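Local coordinates for CbsA (Xanthomonas oryzae pv. oryzae, PDB 5XYH), which hydrolyses 1,4-beta-glucosidic bonds of cellulose as a family 6 exoglucanase (cellobiohydrolase), releasing cellobiose, and probably helps to degrade plant cell walls, at residues S12-P17 with L77-A82; E22-I27 with V41-P46; G71-A76 with K137-V142; P345-P350 with H355-G360. All coordinates share one frame; numbering follows the deposited sequence.

Overall arrangement
Contact 3 is a buried one, made by aliphatic side chains. The other three are partly buried and mix polar bonds with packing. Contacts 1 and 3 share helix 69-79, with centres about 8 Å apart. Contact 1 ties that helix to the N-terminal strand through an amide and waters, while contact 3 packs it on segment 137-142, which leads into strand 140-145. Contact 2 lies between helix 17-27 and the turn that ends helix 33-42, and depends on one lysine. Its 41-46 segment touches both contact 1 and contact 4. Contact 4, the nearest to the centre of the chain, is a hairpin reaching the same sheet as contacts 1 and 3, held by backbone bonds and proline-aromatic packing.

Contact 1: residues S12-P17 with L77-A82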
loop_
_atom_site.group_PDB
_atom_site.type_symbol
_atom_site.label_atom_id
_atom_site.label_comp_id
_atom_site.label_asym_id
_atom_site.label_seq_id
_atom_site.Cartn_x
_atom_site.Cartn_y
_atom_site.Cartn_z
ATOM N N SER A 12 18.050 0.712 10.121
ATOM C CA SER A 12 17.204 1.883 10.253
ATOM C C SER A 12 16.471 2.104 8.931
ATOM O O SER A 12 16.648 1.357 7.962
ATOM C CB SER A 12 18.026 3.105 10.663
ATOM O OG SER A 12 19.032 3.413 9.709
ATOM N N GLY A 13 15.634 3.137 8.888
ATOM C CA GLY A 13 14.907 3.473 7.682
ATOM C C GLY A 13 15.062 4.936 7.326
ATOM O O GLY A 13 15.247 5.795 8.186
ATOM N N TYR A 14 14.962 5.206 6.032
ATOM C CA TYR A 14 15.113 6.559 5.509
ATOM C C TYR A 14 13.881 7.398 5.840
ATOM O O TYR A 14 12.750 7.001 5.544
ATOM C CB TYR A 14 15.356 6.483 3.998
ATOM C CG TYR A 14 15.139 7.775 3.240
ATOM C CD1 TYR A 14 15.901 8.903 3.528
ATOM C CD2 TYR A 14 14.175 7.867 2.236
ATOM C CE1 TYR A 14 15.707 10.092 2.839
ATOM C CE2 TYR A 14 13.980 9.053 1.542
ATOM C CZ TYR A 14 14.753 10.161 1.850
ATOM O OH TYR A 14 14.577 11.356 1.175
ATOM N N VAL A 15 14.098 8.545 6.477
ATOM C CA VAL A 15 13.029 9.469 6.862
ATOM C C VAL A 15 12.963 10.576 5.806
ATOM O O VAL A 15 13.897 11.371 5.660
ATOM C CB VAL A 15 13.253 10.044 8.268
ATOM C CG1 VAL A 15 12.192 11.092 8.599
ATOM C CG2 VAL A 15 13.274 8.921 9.348
ATOM N N ASN A 16 11.864 10.617 5.064
ATOM C CA ASN A 16 11.735 11.491 3.899
ATOM C C ASN A 16 11.513 12.934 4.334
ATOM O O ASN A 16 10.492 13.229 4.965
ATOM C CB ASN A 16 10.579 11.009 3.020
ATOM C CG ASN A 16 10.353 11.891 1.777
ATOM O OD1 ASN A 16 11.118 12.817 1.482
ATOM N ND2 ASN A 16 9.284 11.587 1.037
ATOM N N PRO A 17 12.425 13.858 4.015
ATOM C CA PRO A 17 12.234 15.254 4.445
ATOM C C PRO A 17 11.033 15.918 3.805
ATOM O O PRO A 17 10.540 16.921 4.339
ATOM C CB PRO A 17 13.545 15.942 4.035
ATOM C CG PRO A 17 14.169 15.047 3.036
ATOM C CD PRO A 17 13.729 13.649 3.358
ATOM N N LEU A 77 21.863 8.509 2.436
ATOM C CA LEU A 77 23.271 8.328 2.789
ATOM C C LEU A 77 23.609 9.072 4.073
ATOM O O LEU A 77 24.262 8.523 4.971
ATOM C CB LEU A 77 24.161 8.813 1.639
ATOM C CG LEU A 77 24.212 7.925 0.393
ATOM C CD1 LEU A 77 25.017 8.579 -0.721
ATOM C CD2 LEU A 77 24.771 6.559 0.735
ATOM N N ALA A 78 23.119 10.307 4.190
ATOM C CA ALA A 78 23.383 11.174 5.325
ATOM C C ALA A 78 22.680 10.721 6.594
ATOM O O ALA A 78 23.032 11.195 7.682
ATOM C CB ALA A 78 22.960 12.601 4.983
ATOM N N GLN A 79 21.693 9.829 6.495
ATOM C CA GLN A 79 21.046 9.307 7.684
ATOM C C GLN A 79 21.589 7.950 8.110
ATOM O O GLN A 79 21.193 7.459 9.172
ATOM C CB GLN A 79 19.530 9.207 7.465
ATOM C CG GLN A 79 18.904 10.483 6.911
ATOM C CD GLN A 79 17.406 10.356 6.690
ATOM O OE1 GLN A 79 16.780 9.350 7.073
ATOM N NE2 GLN A 79 16.820 11.371 6.066
ATOM N N LYS A 80 22.489 7.346 7.328
ATOM C CA LYS A 80 22.973 6.005 7.638
ATOM C C LYS A 80 23.913 6.023 8.839
ATOM O O LYS A 80 24.904 6.756 8.851
ATOM C CB LYS A 80 23.689 5.397 6.426
ATOM C CG LYS A 80 24.118 3.943 6.650
ATOM C CD LYS A 80 24.906 3.366 5.474
ATOM C CE LYS A 80 25.198 1.876 5.682
ATOM N NZ LYS A 80 25.766 1.531 7.041
ATOM N N LYS A 81 23.610 5.200 9.842
ATOM C CA LYS A 81 24.487 5.068 11.001
ATOM C C LYS A 81 25.659 4.150 10.670
ATOM O O LYS A 81 25.556 3.255 9.820
ATOM C CB LYS A 81 23.711 4.529 12.207
ATOM C CG LYS A 81 24.532 4.240 13.476
ATOM C CD LYS A 81 23.612 3.828 14.623
ATOM C CE LYS A 81 23.858 4.638 15.894
ATOM N NZ LYS A 81 23.399 3.924 17.127
ATOM N N ALA A 82 26.782 4.384 11.353
ATOM C CA ALA A 82 27.996 3.599 11.134
ATOM C C ALA A 82 27.749 2.111 11.371
ATOM O O ALA A 82 27.210 1.715 12.413
ATOM C CB ALA A 82 29.106 4.095 12.058
HETATM O O HOH W 1 18.958 6.089 10.221
HETATM O O HOH W 2 21.755 3.032 9.318
HETATM O O HOH W 3 16.805 7.329 9.605
#
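Tyr14 and Gln79 bring the backbones closest, with CA atoms 6.9 Å apart, where the chain leaving strand 12-13 passes the C-terminal part of helix 69-79. Strand 12-13 runs parallel to strand 86-92 at the sheet of the distorted beta/alpha barrel of glycoside hydrolase family 6, and helix 69-79 packs on that sheet. The Gln79 side chain bridges the gap. Its CG lies anti to the carbonyl carbon (chi1 -50°), and the rest of the chain runs out extended to the backbone of Val15. There the amide behaves like a strand partner. Val15 N donates to Gln79 OE1 at 2.9 Å, nearly straight, on a lone pair in the carbonyl plane. Gln79 NE2 donates back to Val15 O at 3.0 Å, and this bond lies almost in the plane of the amide. Two bonds to one residue fix the rotation of the amide. The Tyr14 ring passes the amide obliquely, its plane 33° from the amide plane. The ring's hydroxyl is hydrogen-bonded to His72 ND1 on the same helix. Ser12 OG meets two waters, which carry it to Gln79 O and Lys81 N. A third water donates to Gly13 O at 2.6 Å and to Gln79 OE1 at 3.2 Å.

Contact 2: residues E22-I27 with V41-P46; sequences EVDSSI and VVKSYP
Lys43 reaches across to Asp24 and ends in a salt bridge. NZ meets Asp24 OD1 on its syn lone pair, the side of the other carboxylate oxygen. The modelled separation of 2.5 Å between Lys43 NZ and Asp24 OD1 is unusually short, and its exact value is doubtful. Asp24 OD2 is farther from NZ, so the approach is one-sided. The two side chains cross at about a right angle.

The aliphatic part of the lysine is packed as well. Lys43 CB sits against Val23, 3.8 Å from CG1 and 4.0 Å from CG2. Farther along, Lys43 CD is 4.0 Å from Val23 CG1. Ile27, one helical turn after Val23, touches with its tip: CD1 is 4.1 Å from Lys43 CE. The lysine therefore lies over the apolar residues before its charge reaches Asp24.

Torsions set this course. Lys43 CG stands between the backbone N and the carbonyl carbon (chi1 66°), and the chain beyond is fully extended. The residue follows helix 33-42 directly, within a type I turn from Val42 to Tyr45, in which Tyr45 N bonds to Val42 O.

The contact ties helix 17-27 to the turn that follows helix 33-42. Val23 and Ile27 also pack on Met39 of the second helix. Val23 and Val42 both touch Phe414 of helix 411-419, while Ser26 OG is hydrogen-bonded to His411 and Trp409. Farther along segment 41-46, Tyr45 makes an edge-to-face stack with Trp359, which follows strand 354-358.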
loop_
_atom_site.group_PDB
_atom_site.type_symbol
_atom_site.label_atom_id
_atom_site.label_comp_id
_atom_site.label_asym_id
_atom_site.label_seq_id
_atom_site.Cartn_x
_atom_site.Cartn_y
_atom_site.Cartn_z
ATOM N N GLU A 22 5.714 18.291 5.000
ATOM C CA GLU A 22 4.255 18.206 5.052
ATOM C C GLU A 22 3.760 18.229 6.494
ATOM O O GLU A 22 2.855 18.996 6.842
ATOM C CB GLU A 22 3.774 16.933 4.342
ATOM C CG GLU A 22 3.901 16.964 2.814
ATOM C CD GLU A 22 3.461 15.672 2.137
ATOM O OE1 GLU A 22 3.916 14.602 2.571
ATOM O OE2 GLU A 22 2.673 15.727 1.166
ATOM N N VAL A 23 4.329 17.372 7.346
ATOM C CA VAL A 23 3.907 17.311 8.741
ATOM C C VAL A 23 4.137 18.650 9.427
ATOM O O VAL A 23 3.283 19.127 10.182
ATOM C CB VAL A 23 4.633 16.159 9.464
ATOM C CG1 VAL A 23 4.437 16.240 10.967
ATOM C CG2 VAL A 23 4.120 14.833 8.955
ATOM N N ASP A 24 5.282 19.288 9.161
ATOM C CA ASP A 24 5.554 20.595 9.761
ATOM C C ASP A 24 4.466 21.603 9.406
ATOM O O ASP A 24 4.104 22.452 10.236
ATOM C CB ASP A 24 6.921 21.112 9.313
ATOM C CG ASP A 24 8.077 20.379 9.976
ATOM O OD1 ASP A 24 7.892 19.808 11.071
ATOM O OD2 ASP A 24 9.186 20.406 9.416
ATOM N N SER A 25 3.931 21.522 8.180
ATOM C CA SER A 25 2.867 22.434 7.762
ATOM C C SER A 25 1.612 22.271 8.614
ATOM O O SER A 25 0.833 23.222 8.755
ATOM C CB SER A 25 2.547 22.215 6.271
ATOM O OG SER A 25 1.632 21.143 6.066
ATOM N N SER A 26 1.402 21.085 9.194
ATOM C CA SER A 26 0.290 20.830 10.105
ATOM C C SER A 26 0.614 21.209 11.545
ATOM O O SER A 26 -0.266 21.674 12.279
ATOM C CB SER A 26 -0.105 19.349 10.065
ATOM O OG SER A 26 -0.905 19.061 8.935
ATOM N N ILE A 27 1.854 20.979 11.976
ATOM C CA ILE A 27 2.248 21.331 13.336
ATOM C C ILE A 27 2.010 22.817 13.593
ATOM O O ILE A 27 1.470 23.206 14.637
ATOM C CB ILE A 27 3.718 20.935 13.575
ATOM C CG1 ILE A 27 3.855 19.417 13.651
ATOM C CG2 ILE A 27 4.254 21.600 14.825
ATOM C CD1 ILE A 27 5.288 18.954 13.629
ATOM N N VAL A 41 6.563 13.089 16.594
ATOM C CA VAL A 41 6.886 11.667 16.620
ATOM C C VAL A 41 6.528 11.014 15.291
ATOM O O VAL A 41 7.300 10.213 14.744
ATOM C CB VAL A 41 6.161 10.984 17.792
ATOM C CG1 VAL A 41 6.376 9.471 17.735
ATOM C CG2 VAL A 41 6.632 11.557 19.125
ATOM N N VAL A 42 5.356 11.342 14.754
ATOM C CA VAL A 42 4.918 10.745 13.496
ATOM C C VAL A 42 5.921 11.033 12.383
ATOM O O VAL A 42 6.284 10.134 11.613
ATOM C CB VAL A 42 3.500 11.236 13.147
ATOM C CG1 VAL A 42 3.167 10.968 11.688
ATOM C CG2 VAL A 42 2.486 10.562 14.064
ATOM N N LYS A 43 6.426 12.270 12.304
ATOM C CA LYS A 43 7.398 12.556 11.255
ATOM C C LYS A 43 8.785 11.993 11.547
ATOM O O LYS A 43 9.685 12.180 10.723
ATOM C CB LYS A 43 7.494 14.066 10.985
ATOM C CG LYS A 43 8.045 14.891 12.110
ATOM C CD LYS A 43 8.396 16.288 11.637
ATOM C CE LYS A 43 8.868 17.160 12.797
ATOM N NZ LYS A 43 9.560 18.392 12.321
ATOM N N SER A 44 8.991 11.323 12.686
ATOM C CA SER A 44 10.264 10.655 12.930
ATOM C C SER A 44 10.328 9.268 12.296
ATOM O O SER A 44 11.391 8.634 12.330
ATOM C CB SER A 44 10.555 10.545 14.440
ATOM O OG SER A 44 9.719 9.612 15.123
ATOM N N TYR A 45 9.205 8.782 11.688
ATOM C CA TYR A 45 9.174 7.422 11.176
ATOM C C TYR A 45 9.441 7.394 9.677
ATOM O O TYR A 45 9.057 8.316 8.953
ATOM C CB TYR A 45 7.819 6.773 11.457
ATOM C CG TYR A 45 7.529 6.555 12.933
ATOM C CD1 TYR A 45 8.373 5.777 13.732
ATOM C CD2 TYR A 45 6.387 7.095 13.517
ATOM C CE1 TYR A 45 8.099 5.566 15.085
ATOM C CE2 TYR A 45 6.100 6.882 14.854
ATOM C CZ TYR A 45 6.966 6.124 15.638
ATOM O OH TYR A 45 6.660 5.924 16.972
ATOM N N PRO A 46 10.123 6.352 9.198
ATOM C CA PRO A 46 10.324 6.197 7.750
ATOM C C PRO A 46 8.997 6.060 7.026
ATOM O O PRO A 46 8.087 5.384 7.507
ATOM C CB PRO A 46 11.142 4.905 7.636
ATOM C CG PRO A 46 11.776 4.713 8.961
ATOM C CD PRO A 46 10.861 5.344 9.984
#

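Contact 3: residues G71-A76 with K137-V142; sequences GHLNAA and KGLRIV
Ala76 and Leu139 mark the closest backbone approach, with CA atoms 7.6 Å apart, where helix 69-79 packs on segment 137-142, which leads into strand 140-145. The helix is regular here, with Ala76 N bonded to His72 O. The side chains that meet are all aliphatic. Leu139 points toward the helix and sets its two methyls against residues three apart, about one turn. CD1 lies 3.9 Å from Leu73 CD2 and 3.6 Å from the carbonyl oxygen Leu73 O. CD2 lies 3.9 Å from Ala76 CB. Leu139 CD2 also comes within 4.0 Å of Ala76 C, on the helix backbone. Leu73 CD2 also meets Ile141 CD1, at 3.7 Å, and so touches both Leu139 and Ile141. Ile141 reaches it through a folded chain: chi2 of -60° swings CD1 back to the helix. Leu73 and Ile141 cross at about a right angle.

This is helix-on-sheet packing of the beta/alpha barrel. Strand 140-145 runs parallel to strand 86-92 on one side and strand 188-193 on the other. Ala76 and Ile141 also touch Val88 of strand 86-92, while Leu131 of helix 113-131 packs against both Leu73 and Ile141.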
loop_
_atom_site.group_PDB
_atom_site.type_symbol
_atom_site.label_atom_id
_atom_site.label_comp_id
_atom_site.label_asym_id
_atom_site.label_seq_id
_atom_site.Cartn_x
_atom_site.Cartn_y
_atom_site.Cartn_z
ATOM N N GLY A 71 18.087 12.846 -5.020
ATOM C CA GLY A 71 18.044 13.600 -3.773
ATOM C C GLY A 71 17.632 12.740 -2.588
ATOM O O GLY A 71 18.178 12.873 -1.487
ATOM N N HIS A 72 16.651 11.858 -2.795
ATOM C CA HIS A 72 16.262 10.912 -1.758
ATOM C C HIS A 72 17.423 10.010 -1.390
ATOM O O HIS A 72 17.688 9.771 -0.210
ATOM C CB HIS A 72 15.090 10.056 -2.231
ATOM C CG HIS A 72 13.790 10.781 -2.284
ATOM N ND1 HIS A 72 13.185 11.313 -1.165
ATOM C CD2 HIS A 72 12.952 11.023 -3.318
ATOM C CE1 HIS A 72 12.038 11.865 -1.513
ATOM N NE2 HIS A 72 11.875 11.705 -2.814
ATOM N N LEU A 73 18.113 9.484 -2.397
ATOM C CA LEU A 73 19.197 8.548 -2.124
ATOM C C LEU A 73 20.369 9.245 -1.445
ATOM O O LEU A 73 21.048 8.644 -0.597
ATOM C CB LEU A 73 19.643 7.883 -3.421
ATOM C CG LEU A 73 18.570 7.016 -4.089
ATOM C CD1 LEU A 73 18.940 6.712 -5.534
ATOM C CD2 LEU A 73 18.365 5.732 -3.295
ATOM N N ASN A 74 20.615 10.506 -1.811
ATOM C CA ASN A 74 21.624 11.310 -1.125
ATOM C C ASN A 74 21.237 11.562 0.322
ATOM O O ASN A 74 22.076 11.437 1.224
ATOM C CB ASN A 74 21.826 12.633 -1.860
ATOM C CG ASN A 74 22.509 12.450 -3.196
ATOM O OD1 ASN A 74 23.117 11.413 -3.447
ATOM N ND2 ASN A 74 22.399 13.452 -4.070
ATOM N N ALA A 75 19.977 11.930 0.573
ATOM C CA ALA A 75 19.560 12.143 1.954
ATOM C C ALA A 75 19.693 10.857 2.761
ATOM O O ALA A 75 20.098 10.885 3.933
ATOM C CB ALA A 75 18.127 12.671 2.015
ATOM N N ALA A 76 19.369 9.717 2.140
ATOM C CA ALA A 76 19.458 8.446 2.838
ATOM C C ALA A 76 20.890 8.171 3.283
ATOM O O ALA A 76 21.120 7.671 4.389
ATOM C CB ALA A 76 18.941 7.317 1.943
ATOM N N LYS A 137 25.689 1.849 -3.037
ATOM C CA LYS A 137 25.812 0.431 -2.706
ATOM C C LYS A 137 25.608 0.170 -1.212
ATOM O O LYS A 137 25.221 -0.942 -0.837
ATOM C CB LYS A 137 27.177 -0.100 -3.204
ATOM C CG LYS A 137 28.384 0.245 -2.322
ATOM C CD LYS A 137 28.737 -0.894 -1.322
ATOM C CE LYS A 137 29.413 -0.356 -0.046
ATOM N NZ LYS A 137 29.277 -1.342 1.080
ATOM N N GLY A 138 25.838 1.161 -0.351
ATOM C CA GLY A 138 25.641 0.953 1.073
ATOM C C GLY A 138 24.207 1.065 1.551
ATOM O O GLY A 138 23.940 0.814 2.731
ATOM N N LEU A 139 23.288 1.432 0.657
ATOM C CA LEU A 139 21.860 1.519 0.938
ATOM C C LEU A 139 21.166 0.227 0.523
ATOM O O LEU A 139 21.531 -0.391 -0.482
ATOM C CB LEU A 139 21.237 2.691 0.177
ATOM C CG LEU A 139 21.847 4.095 0.330
ATOM C CD1 LEU A 139 21.204 5.060 -0.638
ATOM C CD2 LEU A 139 21.694 4.617 1.745
ATOM N N ARG A 140 20.154 -0.168 1.289
ATOM C CA ARG A 140 19.251 -1.251 0.908
ATOM C C ARG A 140 17.974 -0.627 0.353
ATOM O O ARG A 140 17.254 0.071 1.074
ATOM C CB ARG A 140 18.945 -2.150 2.101
ATOM C CG ARG A 140 20.144 -2.937 2.589
ATOM C CD ARG A 140 19.757 -3.863 3.730
ATOM N NE ARG A 140 20.931 -4.568 4.238
ATOM C CZ ARG A 140 20.975 -5.223 5.392
ATOM N NH1 ARG A 140 19.914 -5.265 6.188
ATOM N NH2 ARG A 140 22.098 -5.825 5.755
ATOM N N ILE A 141 17.712 -0.851 -0.927
ATOM C CA ILE A 141 16.543 -0.293 -1.588
ATOM C C ILE A 141 15.429 -1.332 -1.505
ATOM O O ILE A 141 15.615 -2.476 -1.919
ATOM C CB ILE A 141 16.854 0.079 -3.046
ATOM C CG1 ILE A 141 18.160 0.884 -3.137
ATOM C CG2 ILE A 141 15.703 0.872 -3.661
ATOM C CD1 ILE A 141 18.108 2.188 -2.345
ATOM N N VAL A 142 14.278 -0.947 -0.956
ATOM C CA VAL A 142 13.153 -1.868 -0.775
ATOM C C VAL A 142 11.999 -1.347 -1.613
ATOM O O VAL A 142 11.435 -0.284 -1.314
ATOM C CB VAL A 142 12.732 -2.011 0.695
ATOM C CG1 VAL A 142 11.520 -2.940 0.798
ATOM C CG2 VAL A 142 13.884 -2.526 1.554
#

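Contact 4: residues P345-P350 with H355-G360; sequences PPTAAP and HAYVWG
Tyr357 and Trp359 both set CG anti to the carbonyl carbon, with chi1 of -59° and -76°, and these torsions bring their rings against Pro350 and Pro346. The frame is a beta hairpin of strands 347-351 and 354-358, and the second strand runs beside strand 292-296 in the barrel sheet. Thr347 and Tyr357 form an antiparallel hydrogen-bonded pair. Thr347 N donates to Tyr357 O, and Tyr357 N returns a bond to Thr347 O, each at 2.9 Å. Ala348 and Ala356 are the adjoining non-hydrogen-bonded pair. The first chain turns a corner at Ala348, and Ala349 takes a left-handed backbone conformation. Ala349 N still bonds to His355 O at 2.8 Å, but arrives above the carbonyl plane.

The corner brings Pro350 back over the tyrosine. Its CG stands 3.6 Å from the centroid of the Tyr357 ring, 14° off the ring normal, in a CH-pi contact. Thr347 lies alongside the same ring, pointing the same way, with CB 3.8 Å from Tyr357 CD2. At the other end Pro346 packs on one face of Trp359. The Trp359 N-H group is held by a hydrogen bond from NE1 to Met344 O. Pro346 CD sits over the five-membered ring of Trp359, 3.6 Å from its centroid, while Pro345 CA approaches Trp359 NE1 obliquely at 3.7 Å.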
loop_
_atom_site.group_PDB
_atom_site.type_symbol
_atom_site.label_atom_id
_atom_site.label_comp_id
_atom_site.label_asym_id
_atom_site.label_seq_id
_atom_site.Cartn_x
_atom_site.Cartn_y
_atom_site.Cartn_z
ATOM N N PRO A 345 3.690 1.680 14.071
ATOM C CA PRO A 345 4.871 2.337 13.486
ATOM C C PRO A 345 5.697 1.345 12.687
ATOM O O PRO A 345 5.605 0.129 12.908
ATOM C CB PRO A 345 5.650 2.829 14.720
ATOM C CG PRO A 345 4.660 2.801 15.853
ATOM C CD PRO A 345 3.725 1.671 15.541
ATOM N N PRO A 346 6.516 1.817 11.752
ATOM C CA PRO A 346 7.402 0.897 11.024
ATOM C C PRO A 346 8.207 0.046 12.000
ATOM O O PRO A 346 8.821 0.563 12.929
ATOM C CB PRO A 346 8.293 1.839 10.209
ATOM C CG PRO A 346 7.488 3.103 10.067
ATOM C CD PRO A 346 6.722 3.223 11.364
ATOM N N THR A 347 8.157 -1.274 11.818
ATOM C CA THR A 347 8.677 -2.230 12.792
ATOM C C THR A 347 9.376 -3.361 12.054
ATOM O O THR A 347 8.784 -3.966 11.157
ATOM C CB THR A 347 7.550 -2.826 13.666
ATOM O OG1 THR A 347 6.857 -1.792 14.382
ATOM C CG2 THR A 347 8.101 -3.858 14.658
ATOM N N ALA A 348 10.611 -3.673 12.448
ATOM C CA ALA A 348 11.372 -4.740 11.803
ATOM C C ALA A 348 11.014 -6.104 12.396
ATOM O O ALA A 348 10.924 -6.254 13.619
ATOM C CB ALA A 348 12.871 -4.471 11.956
ATOM N N ALA A 349 10.778 -7.085 11.525
ATOM C CA ALA A 349 10.625 -8.486 11.915
ATOM C C ALA A 349 9.702 -8.716 13.117
ATOM O O ALA A 349 10.104 -9.346 14.102
ATOM C CB ALA A 349 11.995 -9.097 12.174
ATOM N N PRO A 350 8.455 -8.235 13.067
ATOM C CA PRO A 350 7.581 -8.341 14.248
ATOM C C PRO A 350 7.150 -9.762 14.600
ATOM O O PRO A 350 6.631 -9.960 15.704
ATOM C CB PRO A 350 6.362 -7.487 13.862
ATOM C CG PRO A 350 6.328 -7.550 12.372
ATOM C CD PRO A 350 7.789 -7.504 11.968
ATOM N N HIS A 355 8.188 -9.769 7.364
ATOM C CA HIS A 355 9.508 -9.152 7.370
ATOM C C HIS A 355 9.480 -7.789 8.062
ATOM O O HIS A 355 10.452 -7.412 8.731
ATOM C CB HIS A 355 10.054 -9.020 5.939
ATOM C CG HIS A 355 10.719 -10.265 5.421
ATOM N ND1 HIS A 355 11.360 -10.316 4.201
ATOM C CD2 HIS A 355 10.845 -11.500 5.962
ATOM C CE1 HIS A 355 11.859 -11.526 4.016
ATOM N NE2 HIS A 355 11.552 -12.266 5.064
ATOM N N ALA A 356 8.384 -7.045 7.930
ATOM C CA ALA A 356 8.337 -5.711 8.519
ATOM C C ALA A 356 6.923 -5.161 8.420
ATOM O O ALA A 356 6.170 -5.540 7.524
ATOM C CB ALA A 356 9.316 -4.752 7.821
ATOM N N TYR A 357 6.564 -4.308 9.379
ATOM C CA TYR A 357 5.474 -3.353 9.188
ATOM C C TYR A 357 6.085 -2.091 8.595
ATOM O O TYR A 357 7.116 -1.623 9.080
ATOM C CB TYR A 357 4.757 -3.018 10.498
ATOM C CG TYR A 357 4.145 -4.200 11.230
ATOM C CD1 TYR A 357 3.538 -5.246 10.545
ATOM C CD2 TYR A 357 4.171 -4.259 12.613
ATOM C CE1 TYR A 357 2.983 -6.334 11.225
ATOM C CE2 TYR A 357 3.623 -5.328 13.302
ATOM C CZ TYR A 357 3.029 -6.359 12.606
ATOM O OH TYR A 357 2.490 -7.412 13.299
ATOM N N VAL A 358 5.474 -1.558 7.529
ATOM C CA VAL A 358 6.008 -0.391 6.836
ATOM C C VAL A 358 4.891 0.642 6.714
ATOM O O VAL A 358 3.704 0.317 6.760
ATOM C CB VAL A 358 6.579 -0.724 5.434
ATOM C CG1 VAL A 358 7.700 -1.778 5.515
ATOM C CG2 VAL A 358 5.468 -1.175 4.490
ATOM N N TRP A 359 5.284 1.904 6.582
ATOM C CA TRP A 359 4.326 2.948 6.225
ATOM C C TRP A 359 4.472 3.130 4.722
ATOM O O TRP A 359 5.259 3.953 4.245
ATOM C CB TRP A 359 4.577 4.234 7.002
ATOM C CG TRP A 359 4.103 4.149 8.407
ATOM C CD1 TRP A 359 3.645 3.033 9.054
ATOM C CD2 TRP A 359 4.002 5.224 9.343
ATOM N NE1 TRP A 359 3.278 3.349 10.330
ATOM C CE2 TRP A 359 3.497 4.687 10.542
ATOM C CE3 TRP A 359 4.304 6.590 9.289
ATOM C CZ2 TRP A 359 3.275 5.471 11.682
ATOM C CZ3 TRP A 359 4.090 7.371 10.427
ATOM C CH2 TRP A 359 3.580 6.810 11.601
ATOM N N GLY A 360 3.740 2.299 3.976
ATOM C CA GLY A 360 3.780 2.379 2.525
ATOM C C GLY A 360 3.268 3.706 2.015
ATOM O O GLY A 360 3.890 4.345 1.167
#